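Local coordinates for 35 kDa hemin binding protein (Porphyromonas gingivalis, PDB 5Y1A), which probably binds hemin and joins a thioredoxin domain to a beta-sandwich domain, as a cargo of the type IX secretion system, at residues 145-150 against 247-252; 167-172 against 227-232; 183-188 against 206-211; 326-331 against 339-344. All blocks are in the same frame, centred on the assembly; numbering follows the deposited sequence. Where two conformers were deposited one is given.

Contact 1: 145-150 against 247-252; sequences AEVNLK and VLAFVH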
loop_
_atom_site.group_PDB
_atom_site.type_symbol
_atom_site.label_atom_id
_atom_site.label_comp_id
_atom_site.label_asym_id
_atom_site.label_seq_id
_atom_site.Cartn_x
_atom_site.Cartn_y
_atom_site.Cartn_z
ATOM N N ALA A 145 19.646 -4.197 -7.369
ATOM C CA ALA A 145 19.133 -3.063 -6.589
ATOM C C ALA A 145 18.531 -3.575 -5.303
ATOM O O ALA A 145 18.231 -4.775 -5.176
ATOM C CB ALA A 145 18.098 -2.255 -7.398
ATOM N N GLU A 146 18.367 -2.667 -4.341
ATOM C CA GLU A 146 17.711 -2.992 -3.084
ATOM C C GLU A 146 16.930 -1.757 -2.672
ATOM O O GLU A 146 17.336 -0.618 -2.972
ATOM C CB GLU A 146 18.761 -3.369 -2.029
ATOM C CG GLU A 146 18.304 -3.431 -0.594
ATOM C CD GLU A 146 19.487 -3.597 0.340
ATOM O OE1 GLU A 146 19.986 -2.572 0.876
ATOM O OE2 GLU A 146 19.922 -4.758 0.506
ATOM N N VAL A 147 15.805 -1.986 -2.002
ATOM C CA VAL A 147 15.040 -0.878 -1.440
ATOM C C VAL A 147 14.516 -1.258 -0.070
ATOM O O VAL A 147 13.922 -2.338 0.116
ATOM C CB VAL A 147 13.929 -0.343 -2.395
ATOM C CG1 VAL A 147 12.977 -1.445 -2.817
ATOM C CG2 VAL A 147 13.185 0.841 -1.752
ATOM N N ASN A 148 14.787 -0.360 0.869
ATOM C CA ASN A 148 14.449 -0.514 2.280
ATOM C C ASN A 148 13.415 0.544 2.629
ATOM O O ASN A 148 13.463 1.659 2.105
ATOM C CB ASN A 148 15.707 -0.323 3.132
ATOM C CG ASN A 148 16.793 -1.341 2.798
ATOM O OD1 ASN A 148 16.589 -2.552 2.935
ATOM N ND2 ASN A 148 17.926 -0.852 2.318
ATOM N N LEU A 149 12.512 0.197 3.544
ATOM C CA LEU A 149 11.399 1.071 3.897
ATOM C C LEU A 149 11.406 1.382 5.382
ATOM O O LEU A 149 11.571 0.473 6.229
ATOM C CB LEU A 149 10.079 0.371 3.558
ATOM C CG LEU A 149 9.588 0.289 2.118
ATOM C CD1 LEU A 149 10.523 -0.559 1.220
ATOM C CD2 LEU A 149 8.195 -0.297 2.147
ATOM N N LYS A 150 11.256 2.668 5.689
ATOM C CA LYS A 150 10.990 3.110 7.051
ATOM C C LYS A 150 9.671 3.863 7.017
ATOM O O LYS A 150 9.552 4.919 6.377
ATOM C CB LYS A 150 12.139 3.962 7.616
ATOM C CG LYS A 150 11.829 4.631 8.971
ATOM C CD LYS A 150 11.446 3.632 10.063
ATOM C CE LYS A 150 10.902 4.401 11.297
ATOM N NZ LYS A 150 10.753 3.555 12.514
ATOM N N VAL A 247 2.943 -1.262 3.115
ATOM C CA VAL A 247 3.452 -0.424 2.003
ATOM C C VAL A 247 4.511 -1.249 1.308
ATOM O O VAL A 247 5.440 -1.782 1.952
ATOM C CB VAL A 247 4.051 0.929 2.445
ATOM C CG1 VAL A 247 4.653 1.689 1.219
ATOM C CG2 VAL A 247 2.977 1.777 3.121
ATOM N N LEU A 248 4.338 -1.381 0.004
ATOM C CA LEU A 248 5.285 -2.068 -0.864
ATOM C C LEU A 248 5.955 -1.016 -1.748
ATOM O O LEU A 248 5.265 -0.166 -2.349
ATOM C CB LEU A 248 4.515 -3.054 -1.751
ATOM C CG LEU A 248 5.243 -3.660 -2.972
ATOM C CD1 LEU A 248 6.393 -4.564 -2.492
ATOM C CD2 LEU A 248 4.288 -4.466 -3.779
ATOM N N ALA A 249 7.273 -1.078 -1.871
ATOM C CA ALA A 249 7.969 -0.224 -2.839
ATOM C C ALA A 249 8.837 -1.092 -3.706
ATOM O O ALA A 249 9.434 -2.086 -3.229
ATOM C CB ALA A 249 8.830 0.813 -2.124
ATOM N N PHE A 250 8.930 -0.721 -4.984
ATOM C CA PHE A 250 9.840 -1.453 -5.859
ATOM C C PHE A 250 10.550 -0.570 -6.883
ATOM O O PHE A 250 9.975 0.421 -7.371
ATOM C CB PHE A 250 9.155 -2.664 -6.505
ATOM C CG PHE A 250 7.854 -2.367 -7.191
ATOM C CD1 PHE A 250 7.826 -2.025 -8.556
ATOM C CD2 PHE A 250 6.652 -2.496 -6.494
ATOM C CE1 PHE A 250 6.595 -1.791 -9.216
ATOM C CE2 PHE A 250 5.395 -2.263 -7.133
ATOM C CZ PHE A 250 5.380 -1.911 -8.505
ATOM N N VAL A 251 11.808 -0.926 -7.160
ATOM C CA VAL A 251 12.629 -0.300 -8.207
ATOM C C VAL A 251 12.433 -1.088 -9.509
ATOM O O VAL A 251 12.464 -2.332 -9.523
ATOM C CB VAL A 251 14.127 -0.317 -7.800
ATOM C CG1 VAL A 251 14.978 0.353 -8.864
ATOM C CG2 VAL A 251 14.338 0.382 -6.424
ATOM N N HIS A 252 12.198 -0.376 -10.609
ATOM C CA HIS A 252 11.860 -1.051 -11.850
ATOM C C HIS A 252 12.293 -0.248 -13.055
ATOM O O HIS A 252 12.485 0.974 -12.969
ATOM C CB HIS A 252 10.340 -1.336 -11.900
ATOM C CG HIS A 252 9.464 -0.109 -11.793
ATOM N ND1 HIS A 252 9.000 0.568 -12.901
ATOM C CD2 HIS A 252 8.917 0.513 -10.719
ATOM C CE1 HIS A 252 8.220 1.569 -12.516
ATOM N NE2 HIS A 252 8.161 1.562 -11.191
#
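Apolar side chains carry nearly all of this contact. A145, V147 and L149 point from strand 145-150 toward strand 247-252. V247, A249 and V251 point back at them. L149 uses both of its branches. CD1 rests on the methyl of A249, with CD1 of L149 4.0 Å from CB of A249. CD2 of L149 sits 4.2 Å from CG1 of V247. V147 meets V251 through its branch point, with CB of V147 4.1 Å from CG2 of V251. At the end of the row, CB of A145 lies 4.3 Å from CG1 of V251.

The backbone is touched by methyl groups, not by polar atoms. CD2 of L149 comes to 3.1 Å from the carbonyl O of V247, a short approach. CG1 of V147 lies between its own N and carbonyl carbon, the crowded position (chi1 56°). CG1 of V147 touches the carbonyl O of A249 at 3.6 Å.

The two strands belong to different sheets, stacked face to face as a beta sandwich. Their axes approach to 7.1 Å and run nearly antiparallel, at 158°. F165, from the strand next to 145-153, packs on both L149 and A249.

The outer face of strand 145-150 is polar. There ND2 of N148 donates to OE1 of E146 at 3.0 Å. The carboxylate is met from above its plane. The far face of strand 247-252 is buried instead. On it F250 turns away and stacks edge-to-face with Y183. H252 bonds through NE2 to T181.

Contact 2: 167-172 against 227-232; sequences GKVDAD and GSFTIK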
loop_
_atom_site.group_PDB
_atom_site.type_symbol
_atom_site.label_atom_id
_atom_site.label_comp_id
_atom_site.label_asym_id
_atom_site.label_seq_id
_atom_site.Cartn_x
_atom_site.Cartn_y
_atom_site.Cartn_z
ATOM N N GLY A 167 17.769 3.116 -0.751
ATOM C CA GLY A 167 18.328 1.934 -1.372
ATOM C C GLY A 167 19.598 2.192 -2.129
ATOM O O GLY A 167 20.194 3.270 -2.040
ATOM N N LYS A 168 20.035 1.183 -2.875
ATOM C CA LYS A 168 21.256 1.281 -3.662
ATOM C C LYS A 168 21.123 0.412 -4.886
ATOM O O LYS A 168 20.434 -0.595 -4.850
ATOM C CB LYS A 168 22.466 0.797 -2.857
ATOM C CG LYS A 168 23.092 1.851 -1.972
ATOM C CD LYS A 168 24.443 1.393 -1.467
ATOM C CE LYS A 168 25.220 2.552 -0.855
ATOM N NZ LYS A 168 24.438 3.258 0.214
ATOM N N VAL A 169 21.799 0.808 -5.963
ATOM C CA VAL A 169 21.847 0.012 -7.180
ATOM C C VAL A 169 23.322 -0.290 -7.482
ATOM O O VAL A 169 24.210 0.501 -7.141
ATOM C CB VAL A 169 21.137 0.687 -8.396
ATOM C CG1 VAL A 169 19.705 1.109 -8.029
ATOM C CG2 VAL A 169 21.911 1.914 -8.931
ATOM N N ASP A 170 23.563 -1.438 -8.096
ATOM C CA ASP A 170 24.893 -1.803 -8.556
ATOM C C ASP A 170 25.399 -0.850 -9.631
ATOM O O ASP A 170 24.607 -0.193 -10.329
ATOM C CB ASP A 170 24.900 -3.224 -9.114
ATOM C CG ASP A 170 24.964 -4.285 -8.041
ATOM O OD1 ASP A 170 25.431 -4.013 -6.911
ATOM O OD2 ASP A 170 24.550 -5.405 -8.355
ATOM N N ALA A 171 26.726 -0.816 -9.799
ATOM C CA ALA A 171 27.383 0.091 -10.761
ATOM C C ALA A 171 26.809 0.081 -12.183
ATOM O O ALA A 171 26.716 1.127 -12.845
ATOM C CB ALA A 171 28.916 -0.198 -10.801
ATOM N N ASP A 172 26.423 -1.097 -12.654
ATOM C CA ASP A 172 25.957 -1.245 -14.020
ATOM C C ASP A 172 24.611 -0.551 -14.266
ATOM O O ASP A 172 24.239 -0.271 -15.413
ATOM C CB ASP A 172 25.911 -2.717 -14.410
ATOM C CG ASP A 172 24.931 -3.524 -13.569
ATOM O OD1 ASP A 172 25.221 -3.831 -12.386
ATOM O OD2 ASP A 172 23.866 -3.856 -14.105
ATOM N N GLY A 227 25.652 4.928 -6.030
ATOM C CA GLY A 227 24.467 4.106 -6.287
ATOM C C GLY A 227 23.266 4.302 -5.365
ATOM O O GLY A 227 22.263 3.613 -5.518
ATOM N N SER A 228 23.358 5.225 -4.410
ATOM C CA SER A 228 22.321 5.331 -3.377
ATOM C C SER A 228 21.190 6.235 -3.843
ATOM O O SER A 228 21.378 7.064 -4.734
ATOM C CB SER A 228 22.900 5.867 -2.060
ATOM O OG SER A 228 23.419 7.172 -2.228
ATOM N N PHE A 229 20.025 6.075 -3.215
ATOM C CA PHE A 229 18.866 6.956 -3.440
ATOM C C PHE A 229 17.990 7.024 -2.188
ATOM O O PHE A 229 18.010 6.121 -1.352
ATOM C CB PHE A 229 18.023 6.479 -4.619
ATOM C CG PHE A 229 17.368 5.119 -4.394
ATOM C CD1 PHE A 229 16.130 5.026 -3.744
ATOM C CD2 PHE A 229 17.995 3.939 -4.837
ATOM C CE1 PHE A 229 15.510 3.777 -3.541
ATOM C CE2 PHE A 229 17.396 2.697 -4.649
ATOM C CZ PHE A 229 16.147 2.613 -3.979
ATOM N N THR A 230 17.208 8.099 -2.102
ATOM C CA THR A 230 16.241 8.297 -1.026
ATOM C C THR A 230 15.022 8.991 -1.610
ATOM O O THR A 230 15.168 9.997 -2.310
ATOM C CB THR A 230 16.796 9.185 0.121
ATOM O OG1 THR A 230 17.974 8.594 0.673
ATOM C CG2 THR A 230 15.762 9.320 1.249
ATOM N N ILE A 231 13.836 8.435 -1.348
ATOM C CA ILE A 231 12.562 9.075 -1.710
ATOM C C ILE A 231 11.711 9.061 -0.446
ATOM O O ILE A 231 11.622 8.024 0.204
ATOM C CB ILE A 231 11.813 8.304 -2.857
ATOM C CG1 ILE A 231 12.521 8.572 -4.196
ATOM C CG2 ILE A 231 10.312 8.699 -2.917
ATOM C CD1 ILE A 231 11.719 8.226 -5.448
ATOM N N LYS A 232 11.100 10.196 -0.103
ATOM C CA LYS A 232 10.215 10.255 1.056
ATOM C C LYS A 232 8.811 10.664 0.603
ATOM O O LYS A 232 8.646 11.620 -0.176
ATOM C CB LYS A 232 10.738 11.230 2.142
ATOM C CG LYS A 232 9.836 11.264 3.392
ATOM C CD LYS A 232 10.400 12.166 4.524
ATOM C CE LYS A 232 9.665 11.929 5.836
ATOM N NZ LYS A 232 9.741 13.138 6.734
#
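Three backbone hydrogen bonds join the strands. The shortest runs from N of V169 to O of G227, at 2.9 Å. N of F229 then donates to O of G167 at 3.0 Å, from above the carbonyl plane. N of G167 returns a bond to O of F229 at 3.1 Å, this time in the carbonyl plane. G167 and F229 are thus an antiparallel hydrogen-bonded pair. K168 and S228 form the non-hydrogen-bonded pair beside them. Two CA-H...O contacts add to the ladder, from S228 CA to G167 O and from K168 CA to G227 O.

The F229 ring folds back over its own pair partner. Its CG lies between the backbone N and carbonyl carbon (chi1 65°). This lays one ring face on the bare N and CA of G167, with CA of G167 3.8 Å from the F229 ring centroid in a CH-pi contact. CG1 of V169 touches CE2 of F229 at 4.4 Å. F229 also packs against V147 of strand 145-153. On the other face of the sheet, the K168 chain runs beside S228, with NZ of K168 3.8 Å from CB of S228. The hydroxyl of S228 bonds to D226.

G227 turns into the strand with a positive phi of 84°. The chemistry implies an edge pairing of the beta sandwich held by backbone bonds, with one aromatic ring laid over the glycine of the hydrogen-bonded pair.

Contact 3: 183-188 against 206-211; sequences YVLKNN and HTVLMI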
loop_
_atom_site.group_PDB
_atom_site.type_symbol
_atom_site.label_atom_id
_atom_site.label_comp_id
_atom_site.label_asym_id
_atom_site.label_seq_id
_atom_site.Cartn_x
_atom_site.Cartn_y
_atom_site.Cartn_z
ATOM N N TYR A 183 3.017 1.129 -3.400
ATOM C CA TYR A 183 1.605 0.864 -3.185
ATOM C C TYR A 183 1.286 0.832 -1.691
ATOM O O TYR A 183 2.099 0.365 -0.872
ATOM C CB TYR A 183 1.193 -0.522 -3.742
ATOM C CG TYR A 183 1.385 -0.759 -5.219
ATOM C CD1 TYR A 183 1.329 0.294 -6.150
ATOM C CD2 TYR A 183 1.550 -2.068 -5.701
ATOM C CE1 TYR A 183 1.472 0.021 -7.541
ATOM C CE2 TYR A 183 1.694 -2.340 -7.054
ATOM C CZ TYR A 183 1.662 -1.296 -7.974
ATOM O OH TYR A 183 1.814 -1.577 -9.324
ATOM N N VAL A 184 0.098 1.335 -1.347
ATOM C CA VAL A 184 -0.514 0.993 -0.062
ATOM C C VAL A 184 -1.472 -0.187 -0.320
ATOM O O VAL A 184 -2.374 -0.092 -1.159
ATOM C CB VAL A 184 -1.268 2.175 0.576
ATOM C CG1 VAL A 184 -1.758 1.751 1.995
ATOM C CG2 VAL A 184 -0.334 3.422 0.686
ATOM N N LEU A 185 -1.251 -1.281 0.409
ATOM C CA LEU A 185 -1.945 -2.562 0.227
ATOM C C LEU A 185 -2.832 -2.792 1.432
ATOM O O LEU A 185 -2.392 -2.583 2.544
ATOM C CB LEU A 185 -0.925 -3.717 0.097
ATOM C CG LEU A 185 0.066 -3.533 -1.065
ATOM C CD1 LEU A 185 1.123 -4.650 -1.047
ATOM C CD2 LEU A 185 -0.689 -3.519 -2.394
ATOM N N LYS A 186 -4.072 -3.209 1.200
ATOM C CA LYS A 186 -5.045 -3.446 2.279
ATOM C C LYS A 186 -5.342 -4.940 2.376
ATOM O O LYS A 186 -5.715 -5.567 1.374
ATOM C CB LYS A 186 -6.332 -2.667 2.007
ATOM C CG LYS A 186 -7.396 -2.764 3.119
ATOM C CD LYS A 186 -6.941 -2.038 4.385
ATOM C CE LYS A 186 -7.927 -2.200 5.550
ATOM N NZ LYS A 186 -7.798 -3.513 6.231
ATOM N N ASN A 187 -5.162 -5.497 3.579
ATOM C CA ASN A 187 -5.454 -6.919 3.866
ATOM C C ASN A 187 -6.742 -7.053 4.636
ATOM O O ASN A 187 -7.246 -6.044 5.169
ATOM C CB ASN A 187 -4.311 -7.560 4.636
ATOM C CG ASN A 187 -2.996 -7.441 3.896
ATOM O OD1 ASN A 187 -2.925 -7.723 2.689
ATOM N ND2 ASN A 187 -1.948 -7.012 4.603
ATOM N N ASN A 188 -7.254 -8.288 4.725
ATOM C CA ASN A 188 -8.536 -8.556 5.398
ATOM C C ASN A 188 -9.603 -7.535 5.060
ATOM O O ASN A 188 -10.274 -6.957 5.948
ATOM C CB ASN A 188 -8.330 -8.635 6.913
ATOM C CG ASN A 188 -7.450 -9.781 7.309
ATOM O OD1 ASN A 188 -7.520 -10.857 6.721
ATOM N ND2 ASN A 188 -6.604 -9.560 8.318
ATOM N N HIS A 206 -3.937 -8.178 0.235
ATOM C CA HIS A 206 -2.819 -7.596 -0.522
ATOM C C HIS A 206 -3.350 -6.708 -1.670
ATOM O O HIS A 206 -2.819 -6.725 -2.776
ATOM C CB HIS A 206 -1.913 -8.717 -1.089
ATOM C CG HIS A 206 -1.631 -9.816 -0.111
ATOM N ND1 HIS A 206 -0.942 -9.603 1.064
ATOM C CD2 HIS A 206 -1.947 -11.138 -0.131
ATOM C CE1 HIS A 206 -0.846 -10.744 1.729
ATOM N NE2 HIS A 206 -1.462 -11.684 1.036
ATOM N N THR A 207 -4.380 -5.909 -1.380
ATOM C CA THR A 207 -5.132 -5.233 -2.446
ATOM C C THR A 207 -4.669 -3.777 -2.598
ATOM O O THR A 207 -4.618 -3.025 -1.628
ATOM C CB THR A 207 -6.623 -5.364 -2.144
ATOM O OG1 THR A 207 -6.957 -6.761 -2.196
ATOM C CG2 THR A 207 -7.496 -4.587 -3.152
ATOM N N VAL A 208 -4.294 -3.391 -3.816
ATOM C CA VAL A 208 -3.783 -2.042 -4.026
ATOM C C VAL A 208 -4.896 -0.997 -3.905
ATOM O O VAL A 208 -5.867 -1.057 -4.644
ATOM C CB VAL A 208 -3.132 -1.895 -5.409
ATOM C CG1 VAL A 208 -2.627 -0.462 -5.572
ATOM C CG2 VAL A 208 -1.984 -2.903 -5.559
ATOM N N LEU A 209 -4.764 -0.065 -2.965
ATOM C CA LEU A 209 -5.721 1.052 -2.887
ATOM C C LEU A 209 -5.126 2.408 -3.177
ATOM O O LEU A 209 -5.893 3.372 -3.466
ATOM C CB LEU A 209 -6.415 1.118 -1.514
ATOM C CG LEU A 209 -7.200 -0.158 -1.179
ATOM C CD1 LEU A 209 -7.909 0.080 0.177
ATOM C CD2 LEU A 209 -8.206 -0.583 -2.275
ATOM N N MET A 210 -3.800 2.509 -3.037
ATOM C CA MET A 210 -3.086 3.747 -3.353
ATOM C C MET A 210 -1.782 3.480 -4.086
ATOM O O MET A 210 -1.103 2.476 -3.830
ATOM C CB MET A 210 -2.776 4.590 -2.089
ATOM C CG MET A 210 -3.968 4.856 -1.164
ATOM S SD MET A 210 -3.514 5.823 0.348
ATOM C CE MET A 210 -3.051 7.386 -0.372
ATOM N N ILE A 211 -1.426 4.407 -4.967
ATOM C CA ILE A 211 -0.127 4.421 -5.641
ATOM C C ILE A 211 0.478 5.784 -5.298
ATOM O O ILE A 211 -0.113 6.837 -5.599
ATOM C CB ILE A 211 -0.241 4.234 -7.202
ATOM C CG1 ILE A 211 -1.059 2.956 -7.553
ATOM C CG2 ILE A 211 1.166 4.186 -7.838
ATOM C CD1 ILE A 211 -2.584 3.136 -7.717
#
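Y183 opens the segment with its ring packed against two residues of strand 207-211. The methyls of V208 lie over one ring face, and CD2 of Y183 is 3.6 Å from CG2 of V208. The CG1 arm of I211 lies alongside, 3.8 Å from CD1 of Y183. The phenol OH bonds to E41 of the thioredoxin part.

V184 is gripped at both backbone ends. N of V184 donates to O of M210 at 3.0 Å. O of V184 receives N of L209 at 3.0 Å, nearly along the C=O axis. L209 and M210 therefore both face V184, a classic beta bulge. Side by side, V184 and M210 pack on the opposite face from Y183.

Here the pairing of strands 179-186 and 207-220 forms one side of an antiparallel sheet of the beta sandwich. T76 of strand 73-79 and L94 of helix 89-102 pack against V208, which ties this sheet to the thioredoxin fold. L185 returns to the Y183 side, and CD2 of L185 presses on CG2 of V208 at 3.5 Å, a tight fit.

K186 pairs with T207 by two backbone bonds. With H206 and T207 both facing K186, this is a G1 bulge. CB of K186 meets CD1 of L209 at 3.7 Å. NZ of K186 bends back to donate to O of N187, and also bonds to O of K243. OD1 of N187, met in its carbonyl plane, accepts N of H206 at 2.7 Å.

Contact 4: 326-331 against 339-344; sequences YVVRIT and LKVLVP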
loop_
_atom_site.group_PDB
_atom_site.type_symbol
_atom_site.label_atom_id
_atom_site.label_comp_id
_atom_site.label_asym_id
_atom_site.label_seq_id
_atom_site.Cartn_x
_atom_site.Cartn_y
_atom_site.Cartn_z
ATOM N N TYR A 326 -7.455 11.235 20.592
ATOM C CA TYR A 326 -8.823 11.528 20.145
ATOM C C TYR A 326 -8.860 12.809 19.322
ATOM O O TYR A 326 -8.053 13.712 19.536
ATOM C CB TYR A 326 -9.754 11.672 21.351
ATOM C CG TYR A 326 -9.828 10.406 22.179
ATOM C CD1 TYR A 326 -10.874 9.491 22.008
ATOM C CD2 TYR A 326 -8.838 10.111 23.110
ATOM C CE1 TYR A 326 -10.933 8.314 22.767
ATOM C CE2 TYR A 326 -8.875 8.918 23.873
ATOM C CZ TYR A 326 -9.936 8.037 23.690
ATOM O OH TYR A 326 -9.997 6.876 24.426
ATOM N N VAL A 327 -9.799 12.878 18.391
ATOM C CA VAL A 327 -10.070 14.120 17.663
ATOM C C VAL A 327 -11.380 14.707 18.166
ATOM O O VAL A 327 -12.419 14.036 18.153
ATOM C CB VAL A 327 -10.158 13.867 16.139
ATOM C CG1 VAL A 327 -10.497 15.164 15.384
ATOM C CG2 VAL A 327 -8.848 13.301 15.629
ATOM N N VAL A 328 -11.331 15.950 18.634
ATOM C CA VAL A 328 -12.541 16.616 19.071
ATOM C C VAL A 328 -12.925 17.594 17.981
ATOM O O VAL A 328 -12.129 18.453 17.617
ATOM C CB VAL A 328 -12.349 17.389 20.383
ATOM C CG1 VAL A 328 -13.687 17.974 20.844
ATOM C CG2 VAL A 328 -11.741 16.475 21.456
ATOM N N ARG A 329 -14.138 17.447 17.465
ATOM C CA ARG A 329 -14.652 18.372 16.469
ATOM C C ARG A 329 -15.582 19.316 17.228
ATOM O O ARG A 329 -16.631 18.890 17.725
ATOM C CB ARG A 329 -15.365 17.599 15.365
ATOM C CG ARG A 329 -16.042 18.440 14.289
ATOM C CD ARG A 329 -16.346 17.586 13.058
ATOM N NE ARG A 329 -17.559 16.774 13.198
ATOM C CZ ARG A 329 -17.921 15.815 12.348
ATOM N NH1 ARG A 329 -17.156 15.528 11.300
ATOM N NH2 ARG A 329 -19.037 15.127 12.552
ATOM N N ILE A 330 -15.179 20.582 17.354
ATOM C CA ILE A 330 -15.990 21.580 18.061
ATOM C C ILE A 330 -16.407 22.710 17.137
ATOM O O ILE A 330 -15.560 23.379 16.546
ATOM C CB ILE A 330 -15.263 22.240 19.259
ATOM C CG1 ILE A 330 -14.186 21.339 19.850
ATOM C CG2 ILE A 330 -16.273 22.676 20.317
ATOM C CD1 ILE A 330 -13.433 21.991 20.976
ATOM N N THR A 331 -17.718 22.920 17.033
ATOM C CA THR A 331 -18.275 24.013 16.250
ATOM C C THR A 331 -18.527 25.167 17.220
ATOM O O THR A 331 -19.288 25.032 18.181
ATOM C CB THR A 331 -19.554 23.600 15.518
ATOM O OG1 THR A 331 -19.287 22.424 14.743
ATOM C CG2 THR A 331 -20.015 24.710 14.566
ATOM N N LEU A 339 -9.470 19.447 17.117
ATOM C CA LEU A 339 -8.416 19.451 18.126
ATOM C C LEU A 339 -8.000 18.018 18.356
ATOM O O LEU A 339 -8.842 17.136 18.406
ATOM C CB LEU A 339 -8.920 20.022 19.446
ATOM C CG LEU A 339 -9.180 21.500 19.685
ATOM C CD1 LEU A 339 -10.400 21.587 20.562
ATOM C CD2 LEU A 339 -7.987 22.160 20.381
ATOM N N LYS A 340 -6.697 17.787 18.458
ATOM C CA LYS A 340 -6.173 16.462 18.764
ATOM C C LYS A 340 -5.906 16.442 20.273
ATOM O O LYS A 340 -5.128 17.262 20.775
ATOM C CB LYS A 340 -4.890 16.213 17.962
ATOM C CG LYS A 340 -4.330 14.801 18.049
ATOM C CD LYS A 340 -2.926 14.679 17.395
ATOM C CE LYS A 340 -2.943 14.794 15.860
ATOM N NZ LYS A 340 -1.718 14.106 15.266
ATOM N N VAL A 341 -6.581 15.553 21.002
ATOM C CA VAL A 341 -6.380 15.431 22.449
ATOM C C VAL A 341 -5.730 14.083 22.782
ATOM O O VAL A 341 -6.183 13.042 22.312
ATOM C CB VAL A 341 -7.728 15.576 23.210
ATOM C CG1 VAL A 341 -7.541 15.257 24.689
ATOM C CG2 VAL A 341 -8.283 17.002 23.015
ATOM N N LEU A 342 -4.673 14.098 23.593
ATOM C CA LEU A 342 -4.042 12.836 23.974
ATOM C C LEU A 342 -4.390 12.509 25.432
ATOM O O LEU A 342 -4.057 13.258 26.350
ATOM C CB LEU A 342 -2.529 12.887 23.762
ATOM C CG LEU A 342 -1.796 11.544 23.864
ATOM C CD1 LEU A 342 -0.620 11.527 22.890
ATOM C CD2 LEU A 342 -1.289 11.281 25.260
ATOM N N VAL A 343 -5.111 11.411 25.621
ATOM C CA VAL A 343 -5.459 10.943 26.965
ATOM C C VAL A 343 -4.299 10.033 27.398
ATOM O O VAL A 343 -4.046 9.006 26.755
ATOM C CB VAL A 343 -6.833 10.172 26.983
ATOM C CG1 VAL A 343 -7.072 9.499 28.356
ATOM C CG2 VAL A 343 -8.007 11.090 26.564
ATOM N N PRO A 344 -3.559 10.413 28.467
ATOM C CA PRO A 344 -2.318 9.688 28.814
ATOM C C PRO A 344 -2.554 8.341 29.512
ATOM O O PRO A 344 -3.515 8.230 30.272
ATOM C CB PRO A 344 -1.621 10.643 29.786
ATOM C CG PRO A 344 -2.723 11.369 30.442
ATOM C CD PRO A 344 -3.817 11.526 29.396
#
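Y326 and V343 meet at one end of this pairing. The tyrosine CG is anti to the carbonyl carbon, beside the backbone N (chi1 -61°). This swings the ring along strand 339-343 toward V343. CE2 of Y326 touches CG2 of V343 at 3.6 Å. The two side chains cross obliquely. The carbonyl O of V341 lies at the ring edge, near its plane. Beyond the contact, the phenol OH bonds to the carbonyl of V322.

V328 and V341 share the same face of the sheet. Each holds CG1 anti to its backbone N, with chi1 -176° in V328 and 172° in V341. Each therefore sets CG2 beside its own N. CG2 of V328 and CG2 of V341 meet at 3.8 Å. L339 follows on this face, with CB of L339 4.4 Å from CB of V328.

The strands are the arms of the beta hairpin 324-332 and 335-343 in the C-terminal domain. Four backbone bonds hold them, all nearly straight. N of Y326 donates to O of V341 at 2.8 Å, and N of V341 to O of Y326 at 2.8 Å. V328 and L339 exchange the other pair, with N of V328 2.8 Å from O of L339 and N of L339 2.9 Å from O of V328.

V327 and K340 face the other way as a non-hydrogen-bonded pair. CG of K340 is anti to its backbone N, and the chain bends at chi3. Its NZ forms a salt bridge with D159.

Overall arrangement
Contacts 1, 2 and 3 belong to one beta sandwich. Contact 1 joins its two sheets face to face and is buried and mostly apolar. Contacts 2 and 3 each pair strands within one sheet, so backbone bonds carry them. Contact 2 touches contact 1 through strands 145-153 and 161-169, and is only partly buried. Contact 3 touches it through strands 179-186 and 245-252. It is buried near the centre of the chain, beside the thioredoxin part, and its register is shifted by bulges. Contact 4 stands apart in a separate sheet, no nearer than about 14 Å to any of the others, between nearest atoms. Its ladder is regular and it is partly buried.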